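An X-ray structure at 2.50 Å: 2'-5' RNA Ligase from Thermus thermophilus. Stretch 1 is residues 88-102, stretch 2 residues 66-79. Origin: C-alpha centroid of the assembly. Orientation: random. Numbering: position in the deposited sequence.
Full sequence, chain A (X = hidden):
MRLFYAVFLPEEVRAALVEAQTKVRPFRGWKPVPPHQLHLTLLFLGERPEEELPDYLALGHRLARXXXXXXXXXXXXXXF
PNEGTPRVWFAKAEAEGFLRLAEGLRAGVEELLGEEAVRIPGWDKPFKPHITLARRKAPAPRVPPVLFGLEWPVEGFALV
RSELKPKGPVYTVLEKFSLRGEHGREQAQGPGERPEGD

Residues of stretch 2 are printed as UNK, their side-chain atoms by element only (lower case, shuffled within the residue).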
# COMPACT_ATOMS: atom_id res chain seq x y z
N VAL A 88 5.03 -13.19 -1.96
CA VAL A 88 3.82 -12.43 -2.18
C VAL A 88 3.27 -12.37 -3.58
O VAL A 88 4.00 -12.40 -4.55
CB VAL A 88 4.06 -10.95 -1.71
CG1 VAL A 88 2.81 -10.10 -1.87
CG2 VAL A 88 4.43 -10.93 -0.28
N TRP A 89 1.97 -12.25 -3.69
CA TRP A 89 1.39 -12.13 -5.01
C TRP A 89 0.72 -10.75 -5.00
O TRP A 89 -0.14 -10.51 -4.14
CB TRP A 89 0.36 -13.20 -5.28
CG TRP A 89 -0.16 -13.12 -6.70
CD1 TRP A 89 0.58 -12.88 -7.83
CD2 TRP A 89 -1.48 -13.39 -7.14
NE1 TRP A 89 -0.20 -12.99 -8.94
CE2 TRP A 89 -1.47 -13.31 -8.55
CE3 TRP A 89 -2.69 -13.71 -6.49
CZ2 TRP A 89 -2.63 -13.54 -9.35
CZ3 TRP A 89 -3.85 -13.93 -7.29
CH2 TRP A 89 -3.80 -13.85 -8.70
N PHE A 90 1.09 -9.88 -5.95
CA PHE A 90 0.55 -8.52 -6.01
C PHE A 90 0.19 -8.03 -7.37
O PHE A 90 0.63 -8.52 -8.39
CB PHE A 90 1.56 -7.52 -5.41
CG PHE A 90 2.91 -7.49 -6.14
CD1 PHE A 90 3.05 -6.85 -7.36
CD2 PHE A 90 4.00 -8.22 -5.65
CE1 PHE A 90 4.22 -6.95 -8.08
CE2 PHE A 90 5.19 -8.33 -6.39
CZ PHE A 90 5.30 -7.70 -7.58
N ALA A 91 -0.60 -6.97 -7.38
CA ALA A 91 -0.94 -6.37 -8.63
C ALA A 91 -0.05 -5.11 -8.80
O ALA A 91 0.22 -4.43 -7.81
CB ALA A 91 -2.41 -5.99 -8.62
N LYS A 92 0.40 -4.82 -10.03
CA LYS A 92 1.17 -3.60 -10.28
C LYS A 92 0.17 -2.49 -10.67
O LYS A 92 -0.77 -2.70 -11.44
CB LYS A 92 2.24 -3.78 -11.41
CG LYS A 92 3.36 -4.88 -11.19
CD LYS A 92 4.66 -4.67 -12.03
CE LYS A 92 5.15 -5.92 -12.89
NZ LYS A 92 6.16 -6.92 -12.32
N ALA A 93 0.33 -1.31 -10.08
CA ALA A 93 -0.53 -0.17 -10.40
C ALA A 93 0.49 0.87 -10.81
O ALA A 93 1.66 0.73 -10.48
CB ALA A 93 -1.29 0.31 -9.19
N GLU A 94 0.08 1.90 -11.53
CA GLU A 94 1.04 2.93 -11.94
C GLU A 94 0.43 4.31 -12.05
O GLU A 94 -0.75 4.45 -12.36
CB GLU A 94 1.67 2.55 -13.28
CG GLU A 94 0.87 2.94 -14.49
CD GLU A 94 1.48 2.40 -15.79
OE1 GLU A 94 2.72 2.60 -15.96
OE2 GLU A 94 0.73 1.79 -16.61
N ALA A 95 1.26 5.32 -11.80
CA ALA A 95 0.88 6.73 -11.88
C ALA A 95 1.92 7.56 -11.16
O ALA A 95 2.38 7.21 -10.08
CB ALA A 95 -0.47 6.98 -11.22
N GLU A 96 2.31 8.64 -11.80
CA GLU A 96 3.25 9.61 -11.25
C GLU A 96 2.86 10.01 -9.80
O GLU A 96 3.72 10.16 -8.90
CB GLU A 96 3.19 10.86 -12.09
CG GLU A 96 4.45 11.09 -12.87
CD GLU A 96 5.65 11.25 -11.97
OE1 GLU A 96 6.50 10.30 -11.94
OE2 GLU A 96 5.72 12.31 -11.30
N GLY A 97 1.54 10.20 -9.64
CA GLY A 97 0.97 10.60 -8.38
C GLY A 97 1.38 9.74 -7.20
O GLY A 97 1.60 10.31 -6.12
N PHE A 98 1.46 8.41 -7.39
CA PHE A 98 1.89 7.55 -6.29
C PHE A 98 3.30 7.89 -5.93
O PHE A 98 3.65 7.97 -4.75
CB PHE A 98 1.86 6.05 -6.62
CG PHE A 98 0.50 5.51 -6.90
CD1 PHE A 98 0.28 4.75 -8.05
CD2 PHE A 98 -0.58 5.79 -6.02
CE1 PHE A 98 -1.02 4.26 -8.34
CE2 PHE A 98 -1.89 5.31 -6.30
CZ PHE A 98 -2.12 4.53 -7.47
N LEU A 99 4.13 8.09 -6.94
CA LEU A 99 5.53 8.37 -6.67
C LEU A 99 5.64 9.73 -6.00
O LEU A 99 6.38 9.86 -5.05
CB LEU A 99 6.39 8.33 -7.94
CG LEU A 99 6.55 7.13 -8.94
CD1 LEU A 99 6.05 5.79 -8.40
CD2 LEU A 99 5.79 7.46 -10.23
N ARG A 100 4.89 10.72 -6.48
CA ARG A 100 4.93 12.06 -5.86
C ARG A 100 4.49 12.01 -4.36
O ARG A 100 5.17 12.55 -3.46
CB ARG A 100 4.08 13.10 -6.65
CG ARG A 100 4.63 13.45 -8.04
CD ARG A 100 3.69 14.34 -8.84
NE ARG A 100 3.50 15.67 -8.25
CZ ARG A 100 4.38 16.69 -8.32
NH1 ARG A 100 5.54 16.59 -8.97
NH2 ARG A 100 4.15 17.81 -7.66
N LEU A 101 3.40 11.33 -4.06
CA LEU A 101 3.04 11.22 -2.64
C LEU A 101 4.11 10.44 -1.83
O LEU A 101 4.41 10.78 -0.70
CB LEU A 101 1.67 10.56 -2.46
CG LEU A 101 0.49 11.38 -2.99
CD1 LEU A 101 -0.83 10.57 -2.79
CD2 LEU A 101 0.44 12.74 -2.30
N ALA A 102 4.67 9.40 -2.41
CA ALA A 102 5.68 8.63 -1.68
C ALA A 102 6.91 9.53 -1.36
O ALA A 102 7.48 9.45 -0.26
CB ALA A 102 6.10 7.37 -2.53
N UNK A 66 -1.31 19.97 -1.20
CA UNK A 66 -0.42 20.32 -2.27
C UNK A 66 -0.62 19.52 -3.58
O UNK A 66 -0.24 19.96 -4.68
c UNK A 66 1.02 20.11 -1.78
c UNK A 66 1.47 20.95 -0.58
c UNK A 66 2.80 20.45 -0.06
c UNK A 66 1.59 22.38 -1.02
N UNK A 67 -1.20 18.32 -3.48
CA UNK A 67 -1.35 17.49 -4.68
C UNK A 67 -2.79 17.25 -5.06
O UNK A 67 -3.65 17.10 -4.20
o UNK A 67 1.61 15.40 -6.24
o UNK A 67 2.13 17.45 -5.79
c UNK A 67 -0.66 16.15 -4.48
c UNK A 67 1.57 16.40 -5.50
c UNK A 67 0.81 16.31 -4.22
N UNK A 68 -3.04 17.27 -6.37
CA UNK A 68 -4.36 17.04 -6.93
C UNK A 68 -4.74 15.53 -7.14
O UNK A 68 -3.90 14.67 -7.19
c UNK A 68 -4.45 17.76 -8.27
N UNK A 69 -6.04 15.23 -7.21
CA UNK A 69 -6.52 13.86 -7.44
C UNK A 69 -5.88 13.50 -8.77
O UNK A 69 -5.72 14.34 -9.61
c UNK A 69 -7.16 16.11 -6.80
c UNK A 69 -8.03 14.06 -7.58
c UNK A 69 -8.27 15.15 -6.52
N UNK A 70 -5.47 12.26 -8.96
CA UNK A 70 -4.82 11.88 -10.22
C UNK A 70 -5.35 10.49 -10.64
O UNK A 70 -5.86 9.77 -9.79
c UNK A 70 -2.27 8.66 -8.09
c UNK A 70 -2.17 10.53 -6.50
c UNK A 70 -3.31 11.83 -9.99
c UNK A 70 -2.88 10.90 -8.88
c UNK A 70 -2.72 9.55 -9.13
c UNK A 70 -2.62 11.40 -7.56
c UNK A 70 -2.00 9.13 -6.80
N UNK A 71 -5.25 10.12 -11.92
CA UNK A 71 -5.72 8.81 -12.35
C UNK A 71 -4.62 7.76 -12.24
O UNK A 71 -3.46 8.05 -12.54
n UNK A 71 -6.01 10.81 -16.13
n UNK A 71 -7.51 11.46 -17.72
c UNK A 71 -8.03 10.53 -14.22
n UNK A 71 -8.23 10.94 -15.61
c UNK A 71 -7.25 11.07 -16.49
c UNK A 71 -7.66 9.07 -14.01
c UNK A 71 -6.17 8.83 -13.80
N UNK A 72 -4.99 6.56 -11.76
CA UNK A 72 -4.06 5.44 -11.67
C UNK A 72 -4.67 4.37 -12.59
O UNK A 72 -5.88 4.37 -12.90
c UNK A 72 -3.98 4.90 -10.26
N UNK A 73 -3.79 3.46 -13.01
CA UNK A 73 -4.13 2.36 -13.88
C UNK A 73 -3.60 1.11 -13.17
O UNK A 73 -2.51 1.10 -12.60
c UNK A 73 -6.18 2.03 -18.77
n UNK A 73 -6.03 3.32 -19.07
n UNK A 73 -5.23 1.40 -18.06
c UNK A 73 -3.59 1.51 -16.19
n UNK A 73 -7.30 1.39 -19.12
c UNK A 73 -3.46 2.59 -15.21
c UNK A 73 -4.01 2.06 -17.57
N UNK A 74 -4.42 0.08 -13.16
CA UNK A 74 -4.08 -1.21 -12.58
C UNK A 74 -3.45 -1.88 -13.79
O UNK A 74 -3.98 -1.78 -14.89
c UNK A 74 -5.31 -2.82 -10.92
c UNK A 74 -6.71 -3.17 -10.55
c UNK A 74 -5.35 -1.90 -12.13
c UNK A 74 -4.63 -2.15 -9.80
N UNK A 75 -2.32 -2.55 -13.64
CA UNK A 75 -1.72 -3.10 -14.83
C UNK A 75 -0.85 -4.35 -14.64
O UNK A 75 0.34 -4.23 -14.40
c UNK A 75 -0.55 -2.14 -16.90
n UNK A 75 2.58 -1.75 -17.91
n UNK A 75 0.56 -1.07 -18.81
c UNK A 75 -0.07 -0.83 -17.50
n UNK A 75 2.26 -1.76 -20.20
c UNK A 75 -0.91 -1.96 -15.47
c UNK A 75 1.81 -1.51 -18.97
N UNK A 76 -1.43 -5.54 -14.74
CA UNK A 76 -0.61 -6.75 -14.57
C UNK A 76 -0.30 -7.16 -13.14
O UNK A 76 -0.49 -6.37 -12.22
N UNK A 77 0.16 -8.39 -12.96
CA UNK A 77 0.48 -8.93 -11.62
C UNK A 77 1.95 -9.29 -11.51
O UNK A 77 2.65 -9.25 -12.50
c UNK A 77 -1.66 -10.05 -11.00
o UNK A 77 -0.11 -11.01 -12.56
c UNK A 77 -0.23 -10.23 -11.37
N UNK A 78 2.42 -9.65 -10.31
CA UNK A 78 3.80 -10.06 -10.13
C UNK A 78 4.03 -10.78 -8.80
O UNK A 78 3.08 -10.89 -7.99
N UNK A 79 5.27 -11.28 -8.58
CA UNK A 79 5.65 -11.94 -7.30
C UNK A 79 6.95 -11.44 -6.68
O UNK A 79 7.82 -10.93 -7.36
c UNK A 79 2.38 -15.41 -8.89
c UNK A 79 2.66 -15.43 -7.53
c UNK A 79 3.24 -14.78 -9.77
c UNK A 79 4.37 -14.17 -9.29
o UNK A 79 1.27 -16.03 -9.40
c UNK A 79 4.66 -14.19 -7.93
c UNK A 79 3.79 -14.83 -7.07
c UNK A 79 5.85 -13.46 -7.41
O HOH W 1 0.35 13.13 -5.94
O HOH W 2 -0.05 -14.00 -11.15

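Position 66 carries four carbons, forked at the second, and reaches nothing on stretch 1. It is Leu-66.

Position 67 has three carbons, the third bearing two oxygens. That carboxylate faces the guanidinium of Arg-100 near its plane. This is Glu-67. Arg-100 NE donates to Glu-67 OE1 and Arg-100 NH2 to Glu-67 OE2, both at 2.8 Å, so the salt bridge is two-pronged. Water 1 donates to Glu-67 OE1 (2.6 Å) and to Gly-97 O (3.1 Å).

Position 68 has one carbon, out of reach of stretch 1: Ala-68. Position 69 has three carbons closing a ring onto its own backbone N, also out of reach: Pro-69.

Position 70 has one carbon and then a ring of six carbons, with no oxygen. The ring lies under the start of the helix. It is Phe-70. Gly-97 CA sits 3.5 Å from the centroid of the Phe-70 ring, almost on the ring normal. A CB on Gly-97 would fall 2.4 Å from Phe-70 CG, so this close packing depends on glycine. The edge of Phe-70 points at the face of Phe-98, and Leu-101 CD1 meets Phe-70 CE2 at 3.9 Å.

Position 71 has three carbons, a nitrogen, and a carbon with two more nitrogens. Its CB points away from stretch 1. It is Arg-71.

Position 72 has a single carbon, packed against Phe-98: Ala-72. Phe-98 CZ to Ala-72 CB is 3.4 Å.

Position 73 repeats the guanidinium pattern, but its end leads away: Arg-73. Its backbone pairs with Glu-94: Glu-94 N to Arg-73 O is 2.9 Å, Arg-73 N to Glu-94 O 3.3 Å.

Position 74 has four carbons, forked at the second, beside Ala-93: Leu-74. Leu-74 CD1 lies 4.2 Å from Ala-93 CB.

Position 75 is again three carbons, a nitrogen, and a carbon with two nitrogens, near the carboxylate of Glu-94. It is Arg-75. The salt bridge, Glu-94 OE2 to Arg-75 NE at 3.6 Å, is long and rests on charge alone; the place of that oxygen is less sure.

Position 76 has no side-chain atoms: Gly-76. Its phi/psi of 80/165 calls for glycine. Lys-92 N donates to Gly-76 O at 2.8 Å.

Position 77 has one carbon bearing an oxygen and a carbon, beside the Trp-89 ring: Thr-77. Thr-77 CB is 3.7 Å from Trp-89 NE1.

Position 78 has no side chain and lies over a face of the Phe-90 ring: Gly-78. A CB here would come within 2.9 Å of Phe-90 CE1.

Position 79 has one carbon, then a six-carbon ring bearing an oxygen. The ring lies against the five-membered ring of Trp-89 in an offset stack, centroids 4.4 Å apart. It is Tyr-79.

The contact works in two parts. Antiparallel strands pair through backbone hydrogen bonds, with a bulge between Ala-91 and Ala-93. Past the paired residues, Phe-70, at the start of its strand, packs against the helix, and Glu-67, just before that strand, holds Arg-100.

Stretch 2, residues 66-79: LEAPFRARLRGTGY
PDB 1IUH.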